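Local atomic coordinates of Poly(Beta-D-mannuronate) lyase (Pseudopedobacter saltans, PDB entry 7O79), a protein that probably cleaves alginate within its poly(beta-D-mannuronate) stretches, as a polysaccharide lyase of family 6 built on a parallel beta-helix. Residues Ile24-Gly29 / Val58-Glu63; Lys35-Ser40 / Ser67-Tyr72; Tyr72-Gly77 / Tyr97-Asn102; Val120-Asn125 / Asn154-Cys159. One frame throughout, in Å; residues are numbered along the deposited sequence.

Contact 1 (Ile24-Gly29 / Val58-Glu63); sequences ILMQPG and VMLSGE
Val58 presses its CG2 methyl against the backbone of Met26-Pro28 and makes the tight half of this contact. That methyl, set anti to the carbonyl carbon of Val58, sits 3.4 Å from Gln27 O and 4.1 Å from Met26 CB. The Met26 side chain crosses Val58 at about a right angle. It bends at its last torsion (chi3 90°), and CE lies 4.2 Å from Val58 CG1 and 4.5 Å from Leu60 CD2. Trp31 touches all three side chains, and Leu50 and Ala52 of strand 48-52 also line this interior patch of the beta-helix. The outer side is looser: Gln27 and Pro28 turn away from Val58, and the Met59 chain leads off toward Lys81 and Asp82. There one nearly straight backbone bond, Met59 N to Gly29 O at 2.9 Å, joins the strands in parallel. At Gly29 (phi 133°) a side chain would jam against the preceding carbonyl. Inside, then, the pairing rests on apolar fit, and on the outer side on this single amide bond.

Contact 2 (Lys35-Ser40 / Ser67-Tyr72); sequences KILFNS and SFDAPY
Leu37 and Phe38 run parallel to Ser67 and Phe68, joining strand 35-38, outermost in its sheet, to strand 65-68 of the next beta-helix coil. Three backbone bonds zip the pair: Ser67 N to Ile36 O, Phe38 N to Ser67 O, and Asp69 N to Phe38 O, the last at 2.8 Å. Ile36 O has a second donor, a water that also accepts from Lys35 NZ (3.1 Å) and bonds Ser67 OG, so one water ties the lysine to both strands. Another water donates to both Ser40 O and Pro71 O, bridging the segments where the strands have ended. Two side-chain oxygens have partners beyond the pair: Asp69 OD1 takes Asn94 ND2 of the following coil, and Ser40 OG bonds Ile15 O of helix 8-17. Asp69 OD2 lies 4.0 Å from Leu37 CD2, and Lys35 NZ is 6.6 Å from Asp69 OD2, without contact. Phe38 CG, anti to the backbone N (chi1 -162°), starts the ring into the inward face, where Phe38 CD2 meets Phe68 CD2 obliquely at 4.4 Å. Phe38 also touches Ile15, while Phe68 stacks on Phe93. Ala70 CB comes to 3.3 Å from Ser40 O. The chemistry is thus divided: water and polar side chains serve the Ser67 face, aromatic carbon fills the Phe68 face, and main-chain amides hold the two coils together between them.

Contact 3 (Tyr72-Gly77 / Tyr97-Asn102); sequences YLVVEG and YCKLEN
The Tyr72 ring sets CD1 obliquely against Tyr97 CB (3.6 Å), with CE1 near the Tyr97 ring, while Pro71 CB covers one Tyr72 face toward its rim. These tyrosines precede a pair of parallel strands on successive coils of the beta-helix, bonded alternately from Lys99 N to Leu73 O through to Gly77 N to Glu101 O. The carboxylates of Glu76 and Glu101 lie side by side, their planes 44° apart, with Glu76 OE1 2.5 Å from Glu101 OE1. Lys99 NZ makes a salt bridge to Glu101 OE1 at 2.6 Å, from above the carboxylate plane, and Glu101 OE2 bonds Gln130 NE2. An alanine at Glu101 would probably leave the Lys99 ammonium without its mate, Gln130 without this acceptor, and a gap beside Glu76. Lys99 CE also packs on Val74 CG1 (4.1 Å). On the inward face Leu100 CG is anti to the backbone N (chi1 175°), and chi2 of 70° turns Leu100 CD1 to 3.7 Å from Val75 CG1.

Contact 4 (Val120-Asn125 / Asn154-Cys159); sequences VLFRGN and NTVQYC
Beyond Phe122 the backbone leaves its short strand and is fully extended at Gly124 (phi 176°, psi -178°), whose carbonyl faces Asn154. Asn154 CG stands anti to its carbonyl carbon (chi1 -60°), and ND2 beyond it donates to Gly124 O at 2.9 Å; the bond runs nearly along the C=O axis, and the acceptor lies close to the amide plane of Asn154. Gly124 O is gripped a second time, by Ser151 OG. The rest of the Asn154 amide is also committed: ND2 bonds Asn146 OD1, and OD1 accepts from Asn127 N. These bonds fix the flip of the amide and satisfy it in a buried setting. Phe122 and Asn154 slide past each other in opposite directions, ring and amide planes inclined to each other. Phe122 CD1 lies 3.5 Å from Asn154 CG, and Asn154 CB makes an off-centre CH-pi contact 4.2 Å from the ring centroid. At the far end of the ring, Phe122 CE2 meets Val156 CG2 obliquely at 3.7 Å. Phe93 stacks on Phe122. An alanine at Asn154 would probably leave Asn127 N and Asn146 OD1 without this partner, Gly124 O with Ser151 OG but not the amide, and a gap beside Phe122 CB. A buried asparagine bonding backbone at a turn, next to stacked aromatic rings, is consistent with the interior of pectate-lyase-like parallel beta-helices.

How the contacts relate
The four contacts climb the N-terminal part of the beta-helix, contact 1 centred about 29 Å from the centre of the chain and contact 4 about 11 Å. Contacts 1 and 2 meet through the core, where Leu60 CD1 lies 3.9 Å from Ile36 CD1. Contacts 2 and 3, centres about 10 Å apart, share Tyr72, and Phe68 CE2 packs on Val75 CG2 at 3.4 Å. Contact 3 reaches contact 4 by a probable hydrogen bond from Tyr97 N to Asn125 O (2.9 Å). Contacts 1 and 4 do not touch, their nearest atoms about 13 Å apart. All four join parts of the wall and core; none can be assigned here to the active site.

Contact 1 (Ile24-Gly29 / Val58-Glu63)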
loop_
_atom_site.group_PDB
_atom_site.type_symbol
_atom_site.label_atom_id
_atom_site.label_comp_id
_atom_site.label_asym_id
_atom_site.label_seq_id
_atom_site.Cartn_x
_atom_site.Cartn_y
_atom_site.Cartn_z
ATOM N N ILE A 24 -14.330 -27.590 -5.988
ATOM C CA ILE A 24 -15.752 -27.269 -5.918
ATOM C C ILE A 24 -16.026 -26.256 -7.022
ATOM O O ILE A 24 -15.412 -25.180 -7.050
ATOM C CB ILE A 24 -16.131 -26.721 -4.533
ATOM C CG1 ILE A 24 -15.668 -27.690 -3.448
ATOM C CG2 ILE A 24 -17.645 -26.484 -4.425
ATOM C CD1 ILE A 24 -15.749 -27.134 -2.003
ATOM N N LEU A 25 -16.910 -26.617 -7.952
ATOM C CA LEU A 25 -17.136 -25.878 -9.188
ATOM C C LEU A 25 -18.537 -25.277 -9.161
ATOM O O LEU A 25 -19.527 -26.019 -9.139
ATOM C CB LEU A 25 -16.981 -26.792 -10.406
ATOM C CG LEU A 25 -15.740 -27.682 -10.595
ATOM C CD1 LEU A 25 -15.743 -28.314 -11.981
ATOM C CD2 LEU A 25 -14.448 -26.933 -10.375
ATOM N N MET A 26 -18.620 -23.942 -9.179
ATOM C CA MET A 26 -19.908 -23.259 -9.119
ATOM C C MET A 26 -20.506 -23.062 -10.511
ATOM O O MET A 26 -19.813 -22.685 -11.461
ATOM C CB MET A 26 -19.791 -21.902 -8.419
ATOM C CG MET A 26 -19.378 -21.985 -6.948
ATOM S SD MET A 26 -18.692 -20.447 -6.273
ATOM C CE MET A 26 -20.184 -19.647 -5.663
ATOM N N GLN A 27 -21.813 -23.305 -10.621
ATOM C CA GLN A 27 -22.489 -23.148 -11.900
ATOM C C GLN A 27 -22.669 -21.666 -12.247
ATOM O O GLN A 27 -22.790 -20.819 -11.358
ATOM C CB GLN A 27 -23.846 -23.852 -11.872
ATOM C CG GLN A 27 -23.745 -25.364 -11.788
ATOM C CD GLN A 27 -23.483 -25.996 -13.145
ATOM O OE1 GLN A 27 -23.867 -25.450 -14.187
ATOM N NE2 GLN A 27 -22.833 -27.155 -13.139
ATOM N N PRO A 28 -22.686 -21.330 -13.536
ATOM C CA PRO A 28 -22.794 -19.921 -13.931
ATOM C C PRO A 28 -24.135 -19.329 -13.538
ATOM O O PRO A 28 -25.148 -20.025 -13.430
ATOM C CB PRO A 28 -22.640 -19.947 -15.459
ATOM C CG PRO A 28 -22.259 -21.314 -15.824
ATOM C CD PRO A 28 -22.568 -22.235 -14.692
ATOM N N GLY A 29 -24.128 -18.018 -13.328
ATOM C CA GLY A 29 -25.317 -17.261 -13.029
ATOM C C GLY A 29 -25.083 -16.343 -11.859
ATOM O O GLY A 29 -23.947 -16.109 -11.432
ATOM N N VAL A 58 -19.744 -16.339 -12.809
ATOM C CA VAL A 58 -20.401 -16.532 -11.528
ATOM C C VAL A 58 -20.405 -15.188 -10.819
ATOM O O VAL A 58 -19.335 -14.661 -10.497
ATOM C CB VAL A 58 -19.674 -17.583 -10.678
ATOM C CG1 VAL A 58 -20.117 -17.494 -9.234
ATOM C CG2 VAL A 58 -19.898 -18.985 -11.251
ATOM N N MET A 59 -21.592 -14.627 -10.570
ATOM C CA MET A 59 -21.675 -13.284 -9.998
ATOM C C MET A 59 -22.318 -13.372 -8.618
ATOM O O MET A 59 -23.494 -13.742 -8.487
ATOM C CB MET A 59 -22.428 -12.320 -10.917
ATOM C CG MET A 59 -22.596 -10.918 -10.321
ATOM S SD MET A 59 -23.863 -9.895 -11.082
ATOM C CE MET A 59 -23.083 -9.430 -12.606
ATOM N N LEU A 60 -21.534 -13.046 -7.595
ATOM C CA LEU A 60 -21.989 -13.031 -6.216
ATOM C C LEU A 60 -22.523 -11.636 -5.898
ATOM O O LEU A 60 -21.771 -10.657 -5.940
ATOM C CB LEU A 60 -20.838 -13.422 -5.285
ATOM C CG LEU A 60 -20.559 -14.931 -5.290
ATOM C CD1 LEU A 60 -19.114 -15.260 -5.014
ATOM C CD2 LEU A 60 -21.452 -15.591 -4.249
ATOM N N SER A 61 -23.817 -11.547 -5.584
ATOM C CA SER A 61 -24.542 -10.280 -5.506
ATOM C C SER A 61 -25.237 -10.162 -4.150
ATOM O O SER A 61 -25.132 -11.048 -3.291
ATOM C CB SER A 61 -25.547 -10.183 -6.659
ATOM O OG SER A 61 -26.505 -11.223 -6.537
ATOM N N GLY A 62 -25.961 -9.057 -3.955
ATOM C CA GLY A 62 -26.569 -8.836 -2.652
ATOM C C GLY A 62 -25.476 -8.737 -1.606
ATOM O O GLY A 62 -24.355 -8.326 -1.894
ATOM N N GLU A 63 -25.778 -9.155 -0.378
ATOM C CA GLU A 63 -24.712 -9.263 0.606
ATOM C C GLU A 63 -24.036 -10.625 0.516
ATOM O O GLU A 63 -24.282 -11.549 1.297
ATOM C CB GLU A 63 -25.166 -8.919 2.015
ATOM C CG GLU A 63 -25.470 -7.458 2.015
ATOM C CD GLU A 63 -25.866 -6.912 3.317
ATOM O OE1 GLU A 63 -26.006 -7.731 4.238
ATOM O OE2 GLU A 63 -25.910 -5.672 3.427
#

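Contact 2 (Lys35-Ser40 / Ser67-Tyr72)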
loop_
_atom_site.group_PDB
_atom_site.type_symbol
_atom_site.label_atom_id
_atom_site.label_comp_id
_atom_site.label_asym_id
_atom_site.label_seq_id
_atom_site.Cartn_x
_atom_site.Cartn_y
_atom_site.Cartn_z
ATOM N N LYS A 35 -23.016 -15.765 1.816
ATOM C CA LYS A 35 -21.853 -15.582 2.682
ATOM C C LYS A 35 -21.068 -16.885 2.647
ATOM O O LYS A 35 -21.460 -17.882 3.262
ATOM C CB LYS A 35 -22.281 -15.209 4.097
ATOM C CG LYS A 35 -21.159 -15.105 5.115
ATOM C CD LYS A 35 -21.748 -14.949 6.522
ATOM C CE LYS A 35 -20.686 -14.675 7.591
ATOM N NZ LYS A 35 -19.391 -14.129 7.052
ATOM N N ILE A 36 -19.962 -16.889 1.918
ATOM C CA ILE A 36 -19.165 -18.097 1.735
ATOM C C ILE A 36 -18.184 -18.213 2.900
ATOM O O ILE A 36 -17.227 -17.437 2.990
ATOM C CB ILE A 36 -18.433 -18.059 0.391
ATOM C CG1 ILE A 36 -19.443 -18.000 -0.749
ATOM C CG2 ILE A 36 -17.540 -19.270 0.222
ATOM C CD1 ILE A 36 -18.818 -17.782 -2.104
ATOM N N LEU A 37 -18.377 -19.221 3.732
ATOM C CA LEU A 37 -17.452 -19.515 4.812
ATOM C C LEU A 37 -16.655 -20.752 4.391
ATOM O O LEU A 37 -17.059 -21.858 4.611
ATOM C CB LEU A 37 -18.137 -19.729 6.151
ATOM C CG LEU A 37 -18.985 -18.621 6.758
ATOM C CD1 LEU A 37 -19.523 -19.070 8.092
ATOM C CD2 LEU A 37 -18.252 -17.290 6.873
ATOM N N PHE A 38 -15.511 -20.522 3.780
ATOM C CA PHE A 38 -14.683 -21.579 3.224
ATOM C C PHE A 38 -13.736 -22.123 4.275
ATOM O O PHE A 38 -12.714 -21.565 4.555
ATOM C CB PHE A 38 -13.938 -21.003 2.028
ATOM C CG PHE A 38 -13.382 -21.997 1.077
ATOM C CD1 PHE A 38 -13.787 -23.310 1.067
ATOM C CD2 PHE A 38 -12.448 -21.583 0.145
ATOM C CE1 PHE A 38 -13.256 -24.193 0.166
ATOM C CE2 PHE A 38 -11.919 -22.456 -0.762
ATOM C CZ PHE A 38 -12.330 -23.770 -0.760
ATOM N N ASN A 39 -14.124 -23.260 4.817
ATOM C CA ASN A 39 -13.401 -23.900 5.873
ATOM C C ASN A 39 -13.176 -25.360 5.668
ATOM O O ASN A 39 -12.979 -26.059 6.624
ATOM C CB ASN A 39 -14.074 -23.698 7.216
ATOM C CG ASN A 39 -15.392 -24.433 7.330
ATOM O OD1 ASN A 39 -15.998 -24.799 6.351
ATOM N ND2 ASN A 39 -15.831 -24.632 8.547
ATOM N N SER A 40 -12.984 -25.790 4.415
ATOM C CA SER A 40 -12.726 -27.182 4.065
ATOM C C SER A 40 -11.393 -27.636 4.648
ATOM O O SER A 40 -10.509 -26.830 4.959
ATOM C CB SER A 40 -12.727 -27.383 2.542
ATOM O OG SER A 40 -13.939 -26.951 1.934
ATOM N N SER A 67 -14.840 -15.787 3.052
ATOM C CA SER A 67 -13.900 -15.892 4.160
ATOM C C SER A 67 -13.102 -17.179 4.009
ATOM O O SER A 67 -13.685 -18.265 3.935
ATOM C CB SER A 67 -14.629 -15.888 5.511
ATOM O OG SER A 67 -15.294 -14.656 5.704
ATOM N N PHE A 68 -11.774 -17.056 3.971
ATOM C CA PHE A 68 -10.877 -18.211 4.008
ATOM C C PHE A 68 -10.654 -18.553 5.477
ATOM O O PHE A 68 -9.960 -17.818 6.178
ATOM C CB PHE A 68 -9.535 -17.891 3.351
ATOM C CG PHE A 68 -9.594 -17.627 1.863
ATOM C CD1 PHE A 68 -9.841 -16.357 1.385
ATOM C CD2 PHE A 68 -9.349 -18.638 0.952
ATOM C CE1 PHE A 68 -9.867 -16.094 0.013
ATOM C CE2 PHE A 68 -9.364 -18.384 -0.414
ATOM C CZ PHE A 68 -9.630 -17.110 -0.882
ATOM N N ASP A 69 -11.233 -19.654 5.958
ATOM C CA ASP A 69 -11.188 -19.958 7.390
ATOM C C ASP A 69 -10.509 -21.283 7.701
ATOM O O ASP A 69 -10.737 -21.839 8.781
ATOM C CB ASP A 69 -12.591 -19.950 8.005
ATOM C CG ASP A 69 -13.321 -18.625 7.796
ATOM O OD1 ASP A 69 -12.661 -17.567 7.708
ATOM O OD2 ASP A 69 -14.561 -18.645 7.719
ATOM N N ALA A 70 -9.702 -21.804 6.774
ATOM C CA ALA A 70 -8.839 -22.954 7.011
ATOM C C ALA A 70 -7.694 -22.897 6.004
ATOM O O ALA A 70 -7.807 -22.218 4.973
ATOM C CB ALA A 70 -9.617 -24.278 6.895
ATOM N N PRO A 71 -6.561 -23.537 6.295
ATOM C CA PRO A 71 -5.376 -23.343 5.449
ATOM C C PRO A 71 -5.451 -24.115 4.140
ATOM O O PRO A 71 -6.223 -25.065 3.981
ATOM C CB PRO A 71 -4.224 -23.856 6.320
ATOM C CG PRO A 71 -4.859 -24.883 7.205
ATOM C CD PRO A 71 -6.253 -24.339 7.496
ATOM N N TYR A 72 -4.619 -23.662 3.193
ATOM C CA TYR A 72 -4.411 -24.320 1.891
ATOM C C TYR A 72 -5.680 -24.371 1.049
ATOM O O TYR A 72 -5.975 -25.384 0.407
ATOM C CB TYR A 72 -3.815 -25.722 2.048
ATOM C CG TYR A 72 -2.798 -25.822 3.151
ATOM C CD1 TYR A 72 -1.617 -25.076 3.095
ATOM C CD2 TYR A 72 -2.998 -26.659 4.235
ATOM C CE1 TYR A 72 -0.672 -25.158 4.102
ATOM C CE2 TYR A 72 -2.056 -26.754 5.249
ATOM C CZ TYR A 72 -0.892 -26.001 5.170
ATOM O OH TYR A 72 0.040 -26.093 6.172
HETATM O O HOH W 1 -17.846 -14.759 4.407
HETATM O O HOH W 2 -7.854 -26.716 5.307
#

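Contact 3 (Tyr72-Gly77 / Tyr97-Asn102)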
loop_
_atom_site.group_PDB
_atom_site.type_symbol
_atom_site.label_atom_id
_atom_site.label_comp_id
_atom_site.label_asym_id
_atom_site.label_seq_id
_atom_site.Cartn_x
_atom_site.Cartn_y
_atom_site.Cartn_z
ATOM N N TYR A 72 -4.619 -23.662 3.193
ATOM C CA TYR A 72 -4.411 -24.320 1.891
ATOM C C TYR A 72 -5.680 -24.371 1.049
ATOM O O TYR A 72 -5.975 -25.384 0.407
ATOM C CB TYR A 72 -3.815 -25.722 2.048
ATOM C CG TYR A 72 -2.798 -25.822 3.151
ATOM C CD1 TYR A 72 -1.617 -25.076 3.095
ATOM C CD2 TYR A 72 -2.998 -26.659 4.235
ATOM C CE1 TYR A 72 -0.672 -25.158 4.102
ATOM C CE2 TYR A 72 -2.056 -26.754 5.249
ATOM C CZ TYR A 72 -0.892 -26.001 5.170
ATOM O OH TYR A 72 0.040 -26.093 6.172
ATOM N N LEU A 73 -6.403 -23.251 1.000
ATOM C CA LEU A 73 -7.615 -23.128 0.210
ATOM C C LEU A 73 -7.418 -22.108 -0.902
ATOM O O LEU A 73 -6.830 -21.045 -0.688
ATOM C CB LEU A 73 -8.805 -22.722 1.083
ATOM C CG LEU A 73 -9.134 -23.671 2.235
ATOM C CD1 LEU A 73 -10.368 -23.195 2.980
ATOM C CD2 LEU A 73 -9.334 -25.082 1.685
ATOM N N VAL A 74 -7.926 -22.435 -2.084
ATOM C CA VAL A 74 -7.777 -21.614 -3.273
ATOM C C VAL A 74 -9.165 -21.249 -3.775
ATOM O O VAL A 74 -10.057 -22.103 -3.833
ATOM C CB VAL A 74 -6.983 -22.353 -4.371
ATOM C CG1 VAL A 74 -6.842 -21.484 -5.625
ATOM C CG2 VAL A 74 -5.622 -22.814 -3.839
ATOM N N VAL A 75 -9.341 -19.985 -4.155
ATOM C CA VAL A 75 -10.578 -19.503 -4.748
ATOM C C VAL A 75 -10.220 -18.849 -6.070
ATOM O O VAL A 75 -9.304 -18.023 -6.121
ATOM C CB VAL A 75 -11.319 -18.516 -3.825
ATOM C CG1 VAL A 75 -12.423 -17.802 -4.590
ATOM C CG2 VAL A 75 -11.884 -19.247 -2.600
ATOM N N GLU A 76 -10.918 -19.235 -7.144
ATOM C CA GLU A 76 -10.591 -18.755 -8.480
ATOM C C GLU A 76 -11.837 -18.332 -9.240
ATOM O O GLU A 76 -12.876 -18.989 -9.154
ATOM C CB GLU A 76 -9.880 -19.829 -9.297
ATOM C CG GLU A 76 -8.772 -20.517 -8.565
ATOM C CD GLU A 76 -7.781 -21.147 -9.504
ATOM O OE1 GLU A 76 -6.643 -20.644 -9.596
ATOM O OE2 GLU A 76 -8.151 -22.150 -10.153
ATOM N N GLY A 77 -11.715 -17.244 -10.004
ATOM C CA GLY A 77 -12.672 -16.950 -11.058
ATOM C C GLY A 77 -13.989 -16.312 -10.669
ATOM O O GLY A 77 -14.909 -16.291 -11.498
ATOM N N TYR A 97 -1.728 -19.611 4.128
ATOM C CA TYR A 97 -1.406 -20.264 2.861
ATOM C C TYR A 97 -2.647 -20.483 1.999
ATOM O O TYR A 97 -2.819 -21.541 1.390
ATOM C CB TYR A 97 -0.664 -21.587 3.097
ATOM C CG TYR A 97 0.820 -21.394 3.338
ATOM C CD1 TYR A 97 1.670 -21.084 2.281
ATOM C CD2 TYR A 97 1.370 -21.534 4.610
ATOM C CE1 TYR A 97 3.030 -20.908 2.482
ATOM C CE2 TYR A 97 2.727 -21.359 4.827
ATOM C CZ TYR A 97 3.554 -21.057 3.746
ATOM O OH TYR A 97 4.910 -20.872 3.920
ATOM N N CYS A 98 -3.528 -19.491 1.957
ATOM C CA CYS A 98 -4.631 -19.514 1.004
ATOM C C CYS A 98 -4.319 -18.601 -0.178
ATOM O O CYS A 98 -3.402 -17.777 -0.127
ATOM C CB CYS A 98 -5.947 -19.106 1.670
ATOM S SG CYS A 98 -6.449 -20.234 2.990
ATOM N N LYS A 99 -5.092 -18.767 -1.256
ATOM C CA LYS A 99 -4.865 -18.010 -2.474
ATOM C C LYS A 99 -6.181 -17.591 -3.101
ATOM O O LYS A 99 -7.091 -18.407 -3.249
ATOM C CB LYS A 99 -4.044 -18.816 -3.495
ATOM C CG LYS A 99 -3.739 -18.014 -4.781
ATOM C CD LYS A 99 -2.711 -18.718 -5.683
ATOM C CE LYS A 99 -2.986 -20.211 -5.807
ATOM N NZ LYS A 99 -2.709 -20.747 -7.173
ATOM N N LEU A 100 -6.260 -16.326 -3.498
ATOM C CA LEU A 100 -7.344 -15.816 -4.327
ATOM C C LEU A 100 -6.762 -15.443 -5.681
ATOM O O LEU A 100 -5.763 -14.723 -5.745
ATOM C CB LEU A 100 -8.000 -14.583 -3.704
ATOM C CG LEU A 100 -9.075 -13.922 -4.585
ATOM C CD1 LEU A 100 -10.284 -14.840 -4.639
ATOM C CD2 LEU A 100 -9.475 -12.545 -4.079
ATOM N N GLU A 101 -7.371 -15.925 -6.759
ATOM C CA GLU A 101 -6.895 -15.477 -8.055
ATOM C C GLU A 101 -8.031 -15.448 -9.057
ATOM O O GLU A 101 -9.070 -16.081 -8.869
ATOM C CB GLU A 101 -5.699 -16.310 -8.547
ATOM C CG GLU A 101 -5.828 -17.797 -8.532
ATOM C CD GLU A 101 -4.522 -18.457 -9.008
ATOM O OE1 GLU A 101 -4.395 -19.684 -8.907
ATOM O OE2 GLU A 101 -3.626 -17.741 -9.518
ATOM N N ASN A 102 -7.825 -14.629 -10.096
ATOM C CA ASN A 102 -8.745 -14.475 -11.219
ATOM C C ASN A 102 -10.129 -14.019 -10.761
ATOM O O ASN A 102 -11.139 -14.408 -11.333
ATOM C CB ASN A 102 -8.839 -15.765 -12.044
ATOM C CG ASN A 102 -8.997 -15.489 -13.539
ATOM O OD1 ASN A 102 -8.654 -14.407 -14.017
ATOM N ND2 ASN A 102 -9.507 -16.470 -14.282
#

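Contact 4 (Val120-Asn125 / Asn154-Cys159)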
loop_
_atom_site.group_PDB
_atom_site.type_symbol
_atom_site.label_atom_id
_atom_site.label_comp_id
_atom_site.label_asym_id
_atom_site.label_seq_id
_atom_site.Cartn_x
_atom_site.Cartn_y
_atom_site.Cartn_z
ATOM N N VAL A 120 -10.658 -6.327 0.574
ATOM C CA VAL A 120 -9.847 -7.498 0.884
ATOM C C VAL A 120 -9.126 -7.223 2.194
ATOM O O VAL A 120 -8.435 -6.207 2.324
ATOM C CB VAL A 120 -8.824 -7.817 -0.238
ATOM C CG1 VAL A 120 -8.005 -9.034 0.127
ATOM C CG2 VAL A 120 -9.519 -8.019 -1.585
ATOM N N LEU A 121 -9.265 -8.126 3.161
ATOM C CA LEU A 121 -8.618 -7.968 4.453
ATOM C C LEU A 121 -7.789 -9.199 4.769
ATOM O O LEU A 121 -8.302 -10.324 4.738
ATOM C CB LEU A 121 -9.641 -7.719 5.571
ATOM C CG LEU A 121 -8.998 -7.611 6.957
ATOM C CD1 LEU A 121 -8.066 -6.423 7.060
ATOM C CD2 LEU A 121 -10.056 -7.564 8.072
ATOM N N PHE A 122 -6.508 -8.990 5.066
ATOM C CA PHE A 122 -5.626 -10.083 5.462
ATOM C C PHE A 122 -5.543 -10.180 6.979
ATOM O O PHE A 122 -5.258 -9.186 7.658
ATOM C CB PHE A 122 -4.230 -9.896 4.872
ATOM C CG PHE A 122 -4.185 -10.118 3.403
ATOM C CD1 PHE A 122 -3.930 -11.384 2.909
ATOM C CD2 PHE A 122 -4.392 -9.072 2.510
ATOM C CE1 PHE A 122 -3.881 -11.615 1.544
ATOM C CE2 PHE A 122 -4.341 -9.308 1.134
ATOM C CZ PHE A 122 -4.098 -10.576 0.659
ATOM N N ARG A 123 -5.752 -11.386 7.492
ATOM C CA ARG A 123 -5.766 -11.626 8.924
ATOM C C ARG A 123 -5.230 -13.035 9.209
ATOM O O ARG A 123 -5.852 -13.842 9.902
ATOM C CB ARG A 123 -7.187 -11.415 9.445
ATOM C CG ARG A 123 -7.312 -11.332 10.909
ATOM C CD ARG A 123 -8.772 -11.059 11.246
ATOM N NE ARG A 123 -9.113 -11.570 12.567
ATOM C CZ ARG A 123 -9.017 -12.850 12.932
ATOM N NH1 ARG A 123 -8.607 -13.789 12.072
ATOM N NH2 ARG A 123 -9.354 -13.200 14.167
ATOM N N GLY A 124 -4.057 -13.331 8.661
ATOM C CA GLY A 124 -3.448 -14.649 8.684
ATOM C C GLY A 124 -2.175 -14.584 7.863
ATOM O O GLY A 124 -1.811 -13.530 7.331
ATOM N N ASN A 125 -1.494 -15.723 7.747
ATOM C CA ASN A 125 -0.120 -15.699 7.256
ATOM C C ASN A 125 0.089 -16.387 5.912
ATOM O O ASN A 125 -0.603 -17.338 5.543
ATOM C CB ASN A 125 0.840 -16.299 8.289
ATOM C CG ASN A 125 0.640 -15.704 9.657
ATOM O OD1 ASN A 125 0.983 -14.537 9.896
ATOM N ND2 ASN A 125 0.101 -16.492 10.573
ATOM N N ASN A 154 2.055 -11.899 3.675
ATOM C CA ASN A 154 1.023 -11.876 2.654
ATOM C C ASN A 154 1.521 -11.106 1.435
ATOM O O ASN A 154 2.344 -10.192 1.548
ATOM C CB ASN A 154 -0.257 -11.263 3.217
ATOM C CG ASN A 154 -0.803 -12.055 4.401
ATOM O OD1 ASN A 154 -0.972 -13.274 4.305
ATOM N ND2 ASN A 154 -1.099 -11.367 5.516
ATOM N N THR A 155 1.046 -11.512 0.262
ATOM C CA THR A 155 1.557 -11.006 -1.007
ATOM C C THR A 155 0.372 -10.677 -1.900
ATOM O O THR A 155 -0.563 -11.476 -2.007
ATOM C CB THR A 155 2.480 -12.044 -1.681
ATOM O OG1 THR A 155 3.658 -12.217 -0.885
ATOM C CG2 THR A 155 2.915 -11.585 -3.084
ATOM N N VAL A 156 0.400 -9.496 -2.517
ATOM C CA VAL A 156 -0.587 -9.081 -3.503
ATOM C C VAL A 156 0.192 -8.704 -4.762
ATOM O O VAL A 156 1.008 -7.775 -4.726
ATOM C CB VAL A 156 -1.427 -7.888 -3.005
ATOM C CG1 VAL A 156 -2.321 -7.341 -4.132
ATOM C CG2 VAL A 156 -2.226 -8.248 -1.742
ATOM N N GLN A 157 -0.026 -9.432 -5.861
ATOM C CA GLN A 157 0.763 -9.195 -7.062
ATOM C C GLN A 157 -0.087 -9.352 -8.312
ATOM O O GLN A 157 -1.067 -10.097 -8.322
ATOM C CB GLN A 157 1.998 -10.121 -7.115
ATOM C CG GLN A 157 1.679 -11.595 -7.140
ATOM C CD GLN A 157 2.937 -12.450 -7.118
ATOM O OE1 GLN A 157 4.039 -11.939 -6.956
ATOM N NE2 GLN A 157 2.772 -13.763 -7.266
ATOM N N TYR A 158 0.305 -8.634 -9.373
ATOM C CA TYR A 158 -0.371 -8.709 -10.670
ATOM C C TYR A 158 -1.858 -8.436 -10.553
ATOM O O TYR A 158 -2.670 -9.000 -11.295
ATOM C CB TYR A 158 -0.141 -10.056 -11.369
ATOM C CG TYR A 158 1.295 -10.512 -11.392
ATOM C CD1 TYR A 158 2.256 -9.779 -12.067
ATOM C CD2 TYR A 158 1.679 -11.701 -10.795
ATOM C CE1 TYR A 158 3.576 -10.200 -12.107
ATOM C CE2 TYR A 158 2.995 -12.133 -10.834
ATOM C CZ TYR A 158 3.933 -11.380 -11.486
ATOM O OH TYR A 158 5.244 -11.807 -11.532
ATOM N N CYS A 159 -2.230 -7.549 -9.639
ATOM C CA CYS A 159 -3.609 -7.117 -9.557
ATOM C C CYS A 159 -3.787 -5.759 -10.232
ATOM O O CYS A 159 -2.830 -5.058 -10.573
ATOM C CB CYS A 159 -4.076 -7.078 -8.097
ATOM S SG CYS A 159 -4.229 -8.738 -7.381
#